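Local coordinates for major capsid protein (Faustovirus, PDB 5J7O) that forms trimers of double jelly-roll subunits that probably serve as the building blocks of the viral capsid shell, at residues 72-77 with 94-99; 101-106 with 392-397; 156-161 with 341-346; 370-375 with 509-514. One frame throughout, in Å; residues are numbered along the deposited sequence.

How the interactions relate
Following the chain from the N terminus, interaction 1 closes a short loop, with 16 residues, including strand 88-92, between its segments. Interaction 2 opens just afterwards at 101-106 and closes 285 residues later at 392-397. Interaction 3, joining 156-161 to 341-346, lies wholly within that span. Interaction 4 starts inside it too, at 370-375, but ends beyond it at 509-514, so it crosses interaction 2. Strand 69-76 of interaction 1 is hydrogen-bonded to strand 389-401 of interaction 2 in one antiparallel sheet, while interactions 3 and 4 lie in the seven-stranded mixed sheet, meeting across strands 341-351 and 364-375. Centres within each pair are about 9 Å apart, those of interactions 2 and 4 about 48 Å.

Interaction 1 of 4, residues 72-77 with 94-99; sequences EYQKTR and PQFGDF
Gln74 lies against the ring of Phe96, and its side chain can be followed atom by atom over that ring. CB starts the contact 3.6 Å from Phe96 CD2. With CG anti to the backbone N (chi1 -177°) and the chain extended beyond it, the amide carbon CD arrives 3.5 Å from the same CD2. At the tip the branches part: Gln74 OE1 turns to Phe96 CB at 3.3 Å, while NE2 sits above one ring face, displaced toward the rim. The amide and ring planes are 31° apart, so the group leans on the ring without lying flat on it. Gln74 OE1 also comes within 3.7 Å of Pro94 CB, so this one oxygen touches both Pro94 and Phe96.

Glu72 and Thr76 flank this centre. Glu72 crosses Phe96 at about a right angle, its OE1 3.4 Å from Phe96 CZ, and the carboxylate plane is turned 67° from the ring. Thr76 and Pro94 meet tip to tip, with Thr76 CB 3.9 Å from Pro94 CG. Phe96 also packs edge-to-face with Phe400.

The alternation of Glu72, Gln74 and Thr76 toward the loop is that of a β-strand, and backbone bonds of Glu72 with Asn398, Gln74 with Ile396 and Thr76 with Leu394 place strand 69-76 in a sheet. On its side chains packs the loop joining strands 88-92 and 99-109 of the double jelly-roll fold.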
loop_
_atom_site.group_PDB
_atom_site.type_symbol
_atom_site.label_atom_id
_atom_site.label_comp_id
_atom_site.label_asym_id
_atom_site.label_seq_id
_atom_site.Cartn_x
_atom_site.Cartn_y
_atom_site.Cartn_z
ATOM N N GLU B 72 27.465 -19.496 5.974
ATOM C CA GLU B 72 26.687 -20.273 6.926
ATOM C C GLU B 72 26.510 -19.442 8.187
ATOM O O GLU B 72 27.450 -18.782 8.637
ATOM C CB GLU B 72 27.366 -21.605 7.259
ATOM C CG GLU B 72 26.625 -22.428 8.301
ATOM C CD GLU B 72 27.438 -23.602 8.810
ATOM O OE1 GLU B 72 28.582 -23.783 8.342
ATOM O OE2 GLU B 72 26.933 -24.341 9.680
ATOM N N TYR B 73 25.308 -19.479 8.748
ATOM C CA TYR B 73 25.004 -18.721 9.950
ATOM C C TYR B 73 25.372 -19.514 11.197
ATOM O O TYR B 73 25.373 -20.748 11.202
ATOM C CB TYR B 73 23.525 -18.337 9.989
ATOM C CG TYR B 73 23.175 -17.225 9.032
ATOM C CD1 TYR B 73 23.149 -15.903 9.455
ATOM C CD2 TYR B 73 22.884 -17.493 7.701
ATOM C CE1 TYR B 73 22.835 -14.880 8.582
ATOM C CE2 TYR B 73 22.570 -16.477 6.821
ATOM C CZ TYR B 73 22.548 -15.173 7.266
ATOM O OH TYR B 73 22.236 -14.157 6.393
ATOM N N GLN B 74 25.691 -18.781 12.261
ATOM C CA GLN B 74 26.055 -19.362 13.545
ATOM C C GLN B 74 25.484 -18.480 14.641
ATOM O O GLN B 74 25.664 -17.260 14.611
ATOM C CB GLN B 74 27.577 -19.480 13.688
ATOM C CG GLN B 74 28.040 -20.139 14.975
ATOM C CD GLN B 74 29.552 -20.226 15.069
ATOM O OE1 GLN B 74 30.253 -19.228 14.901
ATOM N NE2 GLN B 74 30.061 -21.424 15.328
ATOM N N LYS B 75 24.787 -19.090 15.596
ATOM C CA LYS B 75 24.170 -18.361 16.693
ATOM C C LYS B 75 24.910 -18.650 17.992
ATOM O O LYS B 75 25.338 -19.783 18.238
ATOM C CB LYS B 75 22.684 -18.712 16.831
ATOM C CG LYS B 75 22.378 -20.162 17.170
ATOM C CD LYS B 75 20.878 -20.414 17.111
ATOM C CE LYS B 75 20.514 -21.810 17.589
ATOM N NZ LYS B 75 20.571 -21.925 19.072
ATOM N N THR B 76 25.069 -17.615 18.814
ATOM C CA THR B 76 25.802 -17.728 20.064
ATOM C C THR B 76 25.039 -17.006 21.166
ATOM O O THR B 76 24.204 -16.136 20.908
ATOM C CB THR B 76 27.224 -17.157 19.943
ATOM O OG1 THR B 76 27.969 -17.471 21.126
ATOM C CG2 THR B 76 27.182 -15.646 19.762
ATOM N N ARG B 77 25.338 -17.384 22.401
ATOM C CA ARG B 77 24.699 -16.844 23.588
ATOM C C ARG B 77 25.558 -15.757 24.217
ATOM O O ARG B 77 26.766 -15.685 23.971
ATOM C CB ARG B 77 24.443 -17.963 24.605
ATOM C CG ARG B 77 23.487 -19.027 24.107
ATOM C CD ARG B 77 22.925 -19.849 25.252
ATOM N NE ARG B 77 21.939 -20.818 24.782
ATOM C CZ ARG B 77 20.672 -20.522 24.514
ATOM N NH1 ARG B 77 20.231 -19.280 24.667
ATOM N NH2 ARG B 77 19.844 -21.466 24.090
ATOM N N PRO B 94 32.202 -15.410 17.736
ATOM C CA PRO B 94 33.035 -16.616 17.738
ATOM C C PRO B 94 33.891 -16.713 16.487
ATOM O O PRO B 94 33.605 -16.111 15.449
ATOM C CB PRO B 94 32.012 -17.759 17.796
ATOM C CG PRO B 94 30.731 -17.122 18.240
ATOM C CD PRO B 94 30.768 -15.731 17.695
ATOM N N GLN B 95 34.966 -17.484 16.603
ATOM C CA GLN B 95 35.824 -17.764 15.463
ATOM C C GLN B 95 35.210 -18.902 14.658
ATOM O O GLN B 95 35.059 -20.019 15.164
ATOM C CB GLN B 95 37.232 -18.116 15.929
ATOM C CG GLN B 95 38.288 -17.971 14.852
ATOM C CD GLN B 95 39.682 -17.883 15.427
ATOM O OE1 GLN B 95 40.162 -16.797 15.756
ATOM N NE2 GLN B 95 40.345 -19.026 15.553
ATOM N N PHE B 96 34.841 -18.614 13.413
ATOM C CA PHE B 96 34.159 -19.596 12.582
ATOM C C PHE B 96 34.610 -19.475 11.132
ATOM O O PHE B 96 35.365 -20.318 10.638
ATOM C CB PHE B 96 32.642 -19.421 12.693
ATOM C CG PHE B 96 31.850 -20.557 12.111
ATOM C CD1 PHE B 96 32.426 -21.802 11.921
ATOM C CD2 PHE B 96 30.525 -20.374 11.748
ATOM C CE1 PHE B 96 31.693 -22.844 11.383
ATOM C CE2 PHE B 96 29.788 -21.412 11.209
ATOM C CZ PHE B 96 30.373 -22.649 11.027
ATOM N N GLY B 97 34.155 -18.428 10.442
ATOM C CA GLY B 97 34.509 -18.241 9.051
ATOM C C GLY B 97 35.745 -17.378 8.866
ATOM O O GLY B 97 36.298 -16.821 9.812
ATOM N N ASP B 98 36.186 -17.289 7.609
ATOM C CA ASP B 98 37.251 -16.354 7.267
ATOM C C ASP B 98 36.779 -14.913 7.396
ATOM O O ASP B 98 37.582 -14.017 7.678
ATOM C CB ASP B 98 37.752 -16.623 5.847
ATOM C CG ASP B 98 38.234 -18.047 5.660
ATOM O OD1 ASP B 98 38.972 -18.546 6.535
ATOM O OD2 ASP B 98 37.871 -18.671 4.640
ATOM N N PHE B 99 35.485 -14.678 7.189
ATOM C CA PHE B 99 34.875 -13.366 7.329
ATOM C C PHE B 99 33.553 -13.534 8.064
ATOM O O PHE B 99 32.966 -14.618 8.078
ATOM C CB PHE B 99 34.635 -12.697 5.963
ATOM C CG PHE B 99 35.874 -12.547 5.123
ATOM C CD1 PHE B 99 36.376 -13.618 4.403
ATOM C CD2 PHE B 99 36.521 -11.326 5.034
ATOM C CE1 PHE B 99 37.513 -13.481 3.628
ATOM C CE2 PHE B 99 37.656 -11.181 4.260
ATOM C CZ PHE B 99 38.154 -12.261 3.559
#

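Interaction 2 of 4, residues 101-106 with 392-397; sequences SDMVVH and IELYIN
Val105 divides its two methyls between neighbours on the facing strand. CG1, anti to the backbone N (chi1 175°), packs on Ile392 CG1 at 3.6 Å, and CG2 meets Leu394 CD1 at 3.6 Å. On the same sheet face Met103 lies beside Ile396, pointing the same way, with Met103 CE 4.0 Å from Ile396 CG2.

The other face carries Val104, His106, Glu393 and Tyr395. Val104 CG1 touches Tyr395 CB at 3.6 Å, and His106 CB rests 3.7 Å from Tyr395 CE1. A water joins the polar ends of this group: it donates to Glu393 OE1 at 2.6 Å and also bonds His106 ND1 and Tyr395 OH. Glu393 OE2 has its own partner in a salt bridge with Lys75.

Backbone evidence for the antiparallel register comes from paired bonds at Val104 with Tyr395 and at His106 with Glu393; Tyr395 N to Val104 O is 2.7 Å. Farther along, Asn397 ND2 gives Asp102 OD1 a bond of 3.0 Å on its syn side, with carboxylate and amide planes 67° apart. The second oxygen, Asp102 OD2, is held by Tyr73 and by Tyr548 of the second subunit.

Strand 389-401 lies between 99-109 and 69-76: its Leu394 and Ile396 make backbone bonds with Thr76 and Gln74. Strand 99-109 pairs beyond it with 293-298. Phe91 of strand 88-92 packs on Ile392 and Leu394.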
loop_
_atom_site.group_PDB
_atom_site.type_symbol
_atom_site.label_atom_id
_atom_site.label_comp_id
_atom_site.label_asym_id
_atom_site.label_seq_id
_atom_site.Cartn_x
_atom_site.Cartn_y
_atom_site.Cartn_z
ATOM N N SER B 101 29.689 -11.362 8.506
ATOM C CA SER B 101 28.900 -10.375 7.781
ATOM C C SER B 101 27.676 -9.930 8.572
ATOM O O SER B 101 27.804 -9.414 9.688
ATOM C CB SER B 101 28.478 -10.940 6.422
ATOM O OG SER B 101 27.960 -9.925 5.580
ATOM N N ASP B 102 26.487 -10.127 8.004
ATOM C CA ASP B 102 25.268 -9.596 8.598
ATOM C C ASP B 102 24.956 -10.282 9.924
ATOM O O ASP B 102 25.252 -11.462 10.130
ATOM C CB ASP B 102 24.091 -9.754 7.633
ATOM C CG ASP B 102 23.907 -11.183 7.161
ATOM O OD1 ASP B 102 24.728 -11.647 6.341
ATOM O OD2 ASP B 102 22.938 -11.839 7.600
ATOM N N MET B 103 24.350 -9.518 10.832
ATOM C CA MET B 103 24.040 -9.985 12.174
ATOM C C MET B 103 22.590 -9.676 12.513
ATOM O O MET B 103 22.063 -8.626 12.132
ATOM C CB MET B 103 24.965 -9.343 13.215
ATOM C CG MET B 103 26.436 -9.670 13.020
ATOM S SD MET B 103 27.486 -8.969 14.308
ATOM C CE MET B 103 29.087 -9.596 13.808
ATOM N N VAL B 104 21.954 -10.596 13.232
ATOM C CA VAL B 104 20.574 -10.432 13.672
ATOM C C VAL B 104 20.429 -11.114 15.026
ATOM O O VAL B 104 21.014 -12.174 15.267
ATOM C CB VAL B 104 19.581 -10.987 12.624
ATOM C CG1 VAL B 104 19.752 -12.488 12.442
ATOM C CG2 VAL B 104 18.153 -10.640 12.996
ATOM N N VAL B 105 19.669 -10.489 15.921
ATOM C CA VAL B 105 19.561 -10.925 17.308
ATOM C C VAL B 105 18.142 -11.415 17.557
ATOM O O VAL B 105 17.176 -10.660 17.396
ATOM C CB VAL B 105 19.930 -9.800 18.286
ATOM C CG1 VAL B 105 19.701 -10.249 19.716
ATOM C CG2 VAL B 105 21.374 -9.374 18.086
ATOM N N HIS B 106 18.019 -12.678 17.957
ATOM C CA HIS B 106 16.731 -13.244 18.336
ATOM C C HIS B 106 16.417 -12.858 19.776
ATOM O O HIS B 106 17.192 -13.169 20.685
ATOM C CB HIS B 106 16.749 -14.762 18.176
ATOM C CG HIS B 106 15.507 -15.440 18.668
ATOM N ND1 HIS B 106 15.523 -16.693 19.246
ATOM C CD2 HIS B 106 14.213 -15.044 18.664
ATOM C CE1 HIS B 106 14.292 -17.036 19.580
ATOM N NE2 HIS B 106 13.478 -16.053 19.237
ATOM N N ILE B 392 17.870 -14.814 24.247
ATOM C CA ILE B 392 18.475 -13.834 23.354
ATOM C C ILE B 392 19.771 -14.413 22.796
ATOM O O ILE B 392 20.653 -14.850 23.543
ATOM C CB ILE B 392 18.686 -12.474 24.052
ATOM C CG1 ILE B 392 19.127 -11.418 23.038
ATOM C CG2 ILE B 392 19.682 -12.572 25.200
ATOM C CD1 ILE B 392 19.055 -10.000 23.559
ATOM N N GLU B 393 19.873 -14.456 21.468
ATOM C CA GLU B 393 21.012 -15.055 20.788
ATOM C C GLU B 393 21.387 -14.202 19.589
ATOM O O GLU B 393 20.513 -13.663 18.903
ATOM C CB GLU B 393 20.704 -16.490 20.331
ATOM C CG GLU B 393 20.756 -17.533 21.434
ATOM C CD GLU B 393 20.349 -18.913 20.948
ATOM O OE1 GLU B 393 19.216 -19.056 20.441
ATOM O OE2 GLU B 393 21.165 -19.851 21.064
ATOM N N LEU B 394 22.687 -14.087 19.336
ATOM C CA LEU B 394 23.203 -13.335 18.201
ATOM C C LEU B 394 23.488 -14.292 17.051
ATOM O O LEU B 394 24.255 -15.249 17.209
ATOM C CB LEU B 394 24.469 -12.567 18.576
ATOM C CG LEU B 394 25.208 -11.923 17.400
ATOM C CD1 LEU B 394 24.325 -10.903 16.694
ATOM C CD2 LEU B 394 26.513 -11.288 17.853
ATOM N N TYR B 395 22.874 -14.033 15.901
ATOM C CA TYR B 395 23.098 -14.810 14.690
ATOM C C TYR B 395 24.103 -14.077 13.812
ATOM O O TYR B 395 23.919 -12.895 13.506
ATOM C CB TYR B 395 21.789 -15.031 13.928
ATOM C CG TYR B 395 20.829 -16.001 14.583
ATOM C CD1 TYR B 395 20.365 -15.790 15.875
ATOM C CD2 TYR B 395 20.372 -17.119 13.899
ATOM C CE1 TYR B 395 19.487 -16.672 16.472
ATOM C CE2 TYR B 395 19.491 -18.006 14.487
ATOM C CZ TYR B 395 19.051 -17.778 15.774
ATOM O OH TYR B 395 18.175 -18.657 16.366
ATOM N N ILE B 396 25.163 -14.776 13.414
ATOM C CA ILE B 396 26.250 -14.188 12.640
ATOM C C ILE B 396 26.445 -15.006 11.373
ATOM O O ILE B 396 26.637 -16.225 11.441
ATOM C CB ILE B 396 27.562 -14.132 13.445
ATOM C CG1 ILE B 396 27.331 -13.473 14.806
ATOM C CG2 ILE B 396 28.633 -13.384 12.663
ATOM C CD1 ILE B 396 28.495 -13.630 15.756
ATOM N N ASN B 397 26.401 -14.338 10.224
ATOM C CA ASN B 397 26.722 -14.985 8.961
ATOM C C ASN B 397 28.235 -15.089 8.821
ATOM O O ASN B 397 28.953 -14.103 9.009
ATOM C CB ASN B 397 26.129 -14.202 7.790
ATOM C CG ASN B 397 26.200 -14.966 6.482
ATOM O OD1 ASN B 397 26.497 -16.159 6.463
ATOM N ND2 ASN B 397 25.919 -14.281 5.380
HETATM O O HOH W 1 17.186 -18.634 18.898
#

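Interaction 3 of 4, residues 156-161 with 341-346; sequences SYVNQQ and FLQTTV
Val158 and Phe341 grip each other through two backbone hydrogen bonds, the one from Phe341 N to Val158 O measuring 2.7 Å. A second such pair joins Ser156 to Gln343, and between them Tyr157 CE1 packs on Leu342 CD1 at 3.6 Å. Past the strand end the chain turns along the rim of the Phe341 ring, bringing Gln160 N 3.3 Å from Phe341 CE2, near the ring plane. On the face that carries Val158 and Phe341, Gln343 OE1 lies 3.5 Å from Val158 CG1.

Outside this shell, Asn339 OD1 accepts a hydrogen bond from Gln160 N, which bonds the turn where it passes the ring edge, and Ala121 O holds Tyr157 OH. A water bonds Ser156 OG at 2.8 Å and donates a weak bond to Gln343 O. Ile241 of the third subunit packs on Phe341.

Within the mixed sheet, strand 149-158 is flanked on its other side by 138-142, whereas 341-351 pairs antiparallel with 364-375, as in the backbone bond between Leu342 and Thr374.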
loop_
_atom_site.group_PDB
_atom_site.type_symbol
_atom_site.label_atom_id
_atom_site.label_comp_id
_atom_site.label_asym_id
_atom_site.label_seq_id
_atom_site.Cartn_x
_atom_site.Cartn_y
_atom_site.Cartn_z
ATOM N N SER B 156 -22.383 4.688 33.518
ATOM C CA SER B 156 -22.165 3.391 34.140
ATOM C C SER B 156 -20.998 2.703 33.444
ATOM O O SER B 156 -20.397 3.242 32.509
ATOM C CB SER B 156 -23.433 2.532 34.084
ATOM O OG SER B 156 -23.854 2.327 32.747
ATOM N N TYR B 157 -20.674 1.502 33.914
ATOM C CA TYR B 157 -19.618 0.686 33.336
ATOM C C TYR B 157 -20.210 -0.601 32.785
ATOM O O TYR B 157 -21.047 -1.238 33.431
ATOM C CB TYR B 157 -18.532 0.361 34.366
ATOM C CG TYR B 157 -17.791 1.574 34.874
ATOM C CD1 TYR B 157 -16.972 2.315 34.032
ATOM C CD2 TYR B 157 -17.905 1.976 36.198
ATOM C CE1 TYR B 157 -16.291 3.424 34.493
ATOM C CE2 TYR B 157 -17.226 3.082 36.669
ATOM C CZ TYR B 157 -16.422 3.803 35.811
ATOM O OH TYR B 157 -15.745 4.907 36.276
ATOM N N VAL B 158 -19.772 -0.977 31.583
ATOM C CA VAL B 158 -20.234 -2.186 30.917
ATOM C C VAL B 158 -19.036 -2.901 30.307
ATOM O O VAL B 158 -17.969 -2.318 30.109
ATOM C CB VAL B 158 -21.284 -1.888 29.822
ATOM C CG1 VAL B 158 -22.585 -1.400 30.440
ATOM C CG2 VAL B 158 -20.743 -0.866 28.832
ATOM N N ASN B 159 -19.223 -4.185 30.019
ATOM C CA ASN B 159 -18.275 -4.927 29.202
ATOM C C ASN B 159 -18.717 -4.821 27.744
ATOM O O ASN B 159 -19.647 -4.079 27.413
ATOM C CB ASN B 159 -18.157 -6.371 29.689
ATOM C CG ASN B 159 -19.503 -7.053 29.844
ATOM O OD1 ASN B 159 -20.535 -6.525 29.429
ATOM N ND2 ASN B 159 -19.496 -8.241 30.441
ATOM N N GLN B 160 -18.054 -5.557 26.846
ATOM C CA GLN B 160 -18.394 -5.449 25.429
ATOM C C GLN B 160 -19.830 -5.888 25.169
ATOM O O GLN B 160 -20.539 -5.269 24.366
ATOM C CB GLN B 160 -17.429 -6.271 24.576
ATOM C CG GLN B 160 -17.687 -6.106 23.083
ATOM C CD GLN B 160 -16.830 -7.009 22.224
ATOM O OE1 GLN B 160 -16.645 -8.188 22.530
ATOM N NE2 GLN B 160 -16.302 -6.460 21.136
ATOM N N GLN B 161 -20.280 -6.947 25.845
ATOM C CA GLN B 161 -21.641 -7.426 25.642
ATOM C C GLN B 161 -22.681 -6.468 26.210
ATOM O O GLN B 161 -23.861 -6.579 25.862
ATOM C CB GLN B 161 -21.803 -8.815 26.264
ATOM C CG GLN B 161 -22.933 -9.631 25.661
ATOM C CD GLN B 161 -22.963 -11.057 26.172
ATOM O OE1 GLN B 161 -22.556 -11.332 27.301
ATOM N NE2 GLN B 161 -23.443 -11.974 25.341
ATOM N N PHE B 341 -15.945 -0.613 29.805
ATOM C CA PHE B 341 -16.294 0.579 29.048
ATOM C C PHE B 341 -17.189 1.484 29.878
ATOM O O PHE B 341 -18.086 1.010 30.581
ATOM C CB PHE B 341 -17.004 0.214 27.739
ATOM C CG PHE B 341 -16.272 -0.807 26.917
ATOM C CD1 PHE B 341 -15.327 -0.415 25.983
ATOM C CD2 PHE B 341 -16.528 -2.159 27.079
ATOM C CE1 PHE B 341 -14.651 -1.354 25.227
ATOM C CE2 PHE B 341 -15.855 -3.101 26.327
ATOM C CZ PHE B 341 -14.915 -2.698 25.399
ATOM N N LEU B 342 -16.941 2.788 29.790
ATOM C CA LEU B 342 -17.784 3.786 30.434
ATOM C C LEU B 342 -18.923 4.155 29.492
ATOM O O LEU B 342 -18.685 4.693 28.405
ATOM C CB LEU B 342 -16.976 5.029 30.806
ATOM C CG LEU B 342 -17.789 6.199 31.368
ATOM C CD1 LEU B 342 -18.238 5.920 32.794
ATOM C CD2 LEU B 342 -17.004 7.499 31.290
ATOM N N GLN B 343 -20.152 3.865 29.906
ATOM C CA GLN B 343 -21.333 4.190 29.118
ATOM C C GLN B 343 -21.836 5.570 29.520
ATOM O O GLN B 343 -22.194 5.790 30.681
ATOM C CB GLN B 343 -22.423 3.137 29.317
ATOM C CG GLN B 343 -23.735 3.460 28.624
ATOM C CD GLN B 343 -24.760 2.357 28.780
ATOM O OE1 GLN B 343 -24.491 1.326 29.395
ATOM N NE2 GLN B 343 -25.944 2.566 28.219
ATOM N N THR B 344 -21.858 6.497 28.566
ATOM C CA THR B 344 -22.353 7.854 28.783
ATOM C C THR B 344 -23.672 8.001 28.034
ATOM O O THR B 344 -23.694 7.977 26.799
ATOM C CB THR B 344 -21.337 8.893 28.315
ATOM O OG1 THR B 344 -20.185 8.858 29.166
ATOM C CG2 THR B 344 -21.946 10.289 28.348
ATOM N N THR B 345 -24.764 8.156 28.778
ATOM C CA THR B 345 -26.100 8.238 28.202
ATOM C C THR B 345 -26.777 9.532 28.625
ATOM O O THR B 345 -26.804 9.867 29.815
ATOM C CB THR B 345 -26.959 7.042 28.623
ATOM O OG1 THR B 345 -26.886 6.873 30.042
ATOM C CG2 THR B 345 -26.476 5.782 27.944
ATOM N N VAL B 346 -27.324 10.251 27.648
ATOM C CA VAL B 346 -28.165 11.417 27.886
ATOM C C VAL B 346 -29.541 11.126 27.310
ATOM O O VAL B 346 -29.660 10.740 26.140
ATOM C CB VAL B 346 -27.574 12.694 27.262
ATOM C CG1 VAL B 346 -28.550 13.854 27.413
ATOM C CG2 VAL B 346 -26.240 13.034 27.903
HETATM O O HOH W 2 -25.132 4.556 31.663
#

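Interaction 4 of 4, residues 370-375 with 509-514; sequences YTTYTP and QVMQNQ
Thr371 bonds the neighbouring strand through both its N and its O: N donates to Gln509 O at 2.8 Å, and O accepts from Met511 N at 2.8 Å. One residue spanning two alternate partners is the parallel β pattern, and the segment axes run only 19° apart. A weaker bond follows, in which Tyr373 N points to Met511 SD at 3.7 Å. The thioether is bent at its last torsion (chi3 -69°), which places Met511 CE 3.6 Å from Thr372 CB and also close to Tyr373 O.

Packing spreads from there. Tyr370 presents its edge to Gln509, whose OE1 lies in the ring plane 3.2 Å from CD1, and the amide stands at 90° to the ring. That amide is tethered elsewhere: Gln509 NE2 bonds Gln484 OE1, and Gln509 OE1 accepts from Gly248 N of the second subunit. Tyr373 crosses Val510 obliquely, its CE2 3.8 Å from Val510 CG1; that methyl and Met511 O both lie at the edge of the tyrosine ring, near its plane.

Beyond Met511 the two strands diverge; there Gln512 and Asn513 form a classic β bulge against Asp481 of strand 473-490. Gln512 bonds its counterparts in both other subunits, so the site lies where the three chains meet. The contact, setting strand 503-521 beside strand 364-375, is the parallel join of an otherwise antiparallel seven-stranded sheet of the double jelly-roll subunit.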
loop_
_atom_site.group_PDB
_atom_site.type_symbol
_atom_site.label_atom_id
_atom_site.label_comp_id
_atom_site.label_asym_id
_atom_site.label_seq_id
_atom_site.Cartn_x
_atom_site.Cartn_y
_atom_site.Cartn_z
ATOM N N TYR B 370 -28.932 9.483 23.762
ATOM C CA TYR B 370 -27.605 9.621 23.172
ATOM C C TYR B 370 -26.641 8.806 24.018
ATOM O O TYR B 370 -26.524 9.043 25.223
ATOM C CB TYR B 370 -27.171 11.089 23.120
ATOM C CG TYR B 370 -28.160 12.020 22.448
ATOM C CD1 TYR B 370 -28.006 12.384 21.117
ATOM C CD2 TYR B 370 -29.239 12.546 23.150
ATOM C CE1 TYR B 370 -28.903 13.239 20.500
ATOM C CE2 TYR B 370 -30.141 13.400 22.542
ATOM C CZ TYR B 370 -29.968 13.743 21.218
ATOM O OH TYR B 370 -30.864 14.594 20.611
ATOM N N THR B 371 -25.952 7.849 23.396
ATOM C CA THR B 371 -25.127 6.891 24.124
ATOM C C THR B 371 -23.753 6.781 23.482
ATOM O O THR B 371 -23.644 6.444 22.298
ATOM C CB THR B 371 -25.797 5.515 24.172
ATOM O OG1 THR B 371 -27.063 5.620 24.833
ATOM C CG2 THR B 371 -24.917 4.520 24.916
ATOM N N THR B 372 -22.712 7.051 24.267
ATOM C CA THR B 372 -21.329 6.853 23.862
ATOM C C THR B 372 -20.650 5.885 24.824
ATOM O O THR B 372 -21.116 5.663 25.946
ATOM C CB THR B 372 -20.547 8.175 23.829
ATOM O OG1 THR B 372 -20.276 8.608 25.168
ATOM C CG2 THR B 372 -21.335 9.251 23.099
ATOM N N TYR B 373 -19.536 5.310 24.374
ATOM C CA TYR B 373 -18.760 4.374 25.175
ATOM C C TYR B 373 -17.294 4.776 25.151
ATOM O O TYR B 373 -16.754 5.124 24.097
ATOM C CB TYR B 373 -18.914 2.936 24.666
ATOM C CG TYR B 373 -20.350 2.478 24.552
ATOM C CD1 TYR B 373 -21.030 1.976 25.653
ATOM C CD2 TYR B 373 -21.024 2.548 23.340
ATOM C CE1 TYR B 373 -22.343 1.558 25.552
ATOM C CE2 TYR B 373 -22.336 2.131 23.230
ATOM C CZ TYR B 373 -22.989 1.637 24.337
ATOM O OH TYR B 373 -24.296 1.220 24.229
ATOM N N THR B 374 -16.654 4.723 26.313
ATOM C CA THR B 374 -15.252 5.112 26.455
ATOM C C THR B 374 -14.495 4.000 27.168
ATOM O O THR B 374 -14.793 3.714 28.347
ATOM C CB THR B 374 -15.125 6.425 27.221
ATOM O OG1 THR B 374 -16.148 7.331 26.790
ATOM C CG2 THR B 374 -13.762 7.056 26.971
ATOM N N PRO B 375 -13.536 3.348 26.509
ATOM C CA PRO B 375 -12.724 2.336 27.196
ATOM C C PRO B 375 -12.057 2.913 28.437
ATOM O O PRO B 375 -11.560 4.041 28.433
ATOM C CB PRO B 375 -11.697 1.929 26.134
ATOM C CG PRO B 375 -12.384 2.198 24.837
ATOM C CD PRO B 375 -13.224 3.425 25.071
ATOM N N GLN B 509 -29.151 7.961 19.222
ATOM C CA GLN B 509 -27.823 7.948 18.623
ATOM C C GLN B 509 -26.916 7.134 19.531
ATOM O O GLN B 509 -26.704 7.505 20.689
ATOM C CB GLN B 509 -27.258 9.361 18.458
ATOM C CG GLN B 509 -28.003 10.257 17.498
ATOM C CD GLN B 509 -27.266 11.561 17.255
ATOM O OE1 GLN B 509 -26.680 12.136 18.173
ATOM N NE2 GLN B 509 -27.281 12.026 16.012
ATOM N N VAL B 510 -26.384 6.032 19.012
ATOM C CA VAL B 510 -25.480 5.170 19.763
ATOM C C VAL B 510 -24.151 5.113 19.028
ATOM O O VAL B 510 -24.118 4.887 17.812
ATOM C CB VAL B 510 -26.062 3.757 19.951
ATOM C CG1 VAL B 510 -25.081 2.880 20.717
ATOM C CG2 VAL B 510 -27.395 3.823 20.676
ATOM N N MET B 511 -23.061 5.329 19.761
ATOM C CA MET B 511 -21.732 5.179 19.184
ATOM C C MET B 511 -21.514 3.735 18.752
ATOM O O MET B 511 -21.522 2.821 19.581
ATOM C CB MET B 511 -20.663 5.595 20.194
ATOM C CG MET B 511 -19.243 5.365 19.700
ATOM S SD MET B 511 -18.030 5.207 21.026
ATOM C CE MET B 511 -18.014 6.871 21.679
ATOM N N GLN B 512 -21.335 3.531 17.447
ATOM C CA GLN B 512 -21.071 2.189 16.944
ATOM C C GLN B 512 -19.588 1.848 17.027
ATOM O O GLN B 512 -19.226 0.721 17.378
ATOM C CB GLN B 512 -21.569 2.062 15.505
ATOM C CG GLN B 512 -21.549 0.643 14.960
ATOM C CD GLN B 512 -21.965 0.570 13.504
ATOM O OE1 GLN B 512 -21.598 1.424 12.697
ATOM N NE2 GLN B 512 -22.739 -0.452 13.162
ATOM N N ASN B 513 -18.724 2.816 16.728
ATOM C CA ASN B 513 -17.284 2.648 16.853
ATOM C C ASN B 513 -16.647 4.030 16.834
ATOM O O ASN B 513 -17.279 5.022 16.467
ATOM C CB ASN B 513 -16.720 1.764 15.735
ATOM C CG ASN B 513 -15.365 1.179 16.083
ATOM O OD1 ASN B 513 -14.749 1.558 17.081
ATOM N ND2 ASN B 513 -14.890 0.253 15.258
ATOM N N GLN B 514 -15.378 4.079 17.235
ATOM C CA GLN B 514 -14.629 5.327 17.269
ATOM C C GLN B 514 -13.194 5.068 16.839
ATOM O O GLN B 514 -12.554 4.139 17.338
ATOM C CB GLN B 514 -14.653 5.952 18.669
ATOM C CG GLN B 514 -13.826 7.225 18.794
ATOM C CD GLN B 514 -13.874 7.823 20.187
ATOM O OE1 GLN B 514 -13.192 8.807 20.477
ATOM N NE2 GLN B 514 -14.685 7.231 21.058
#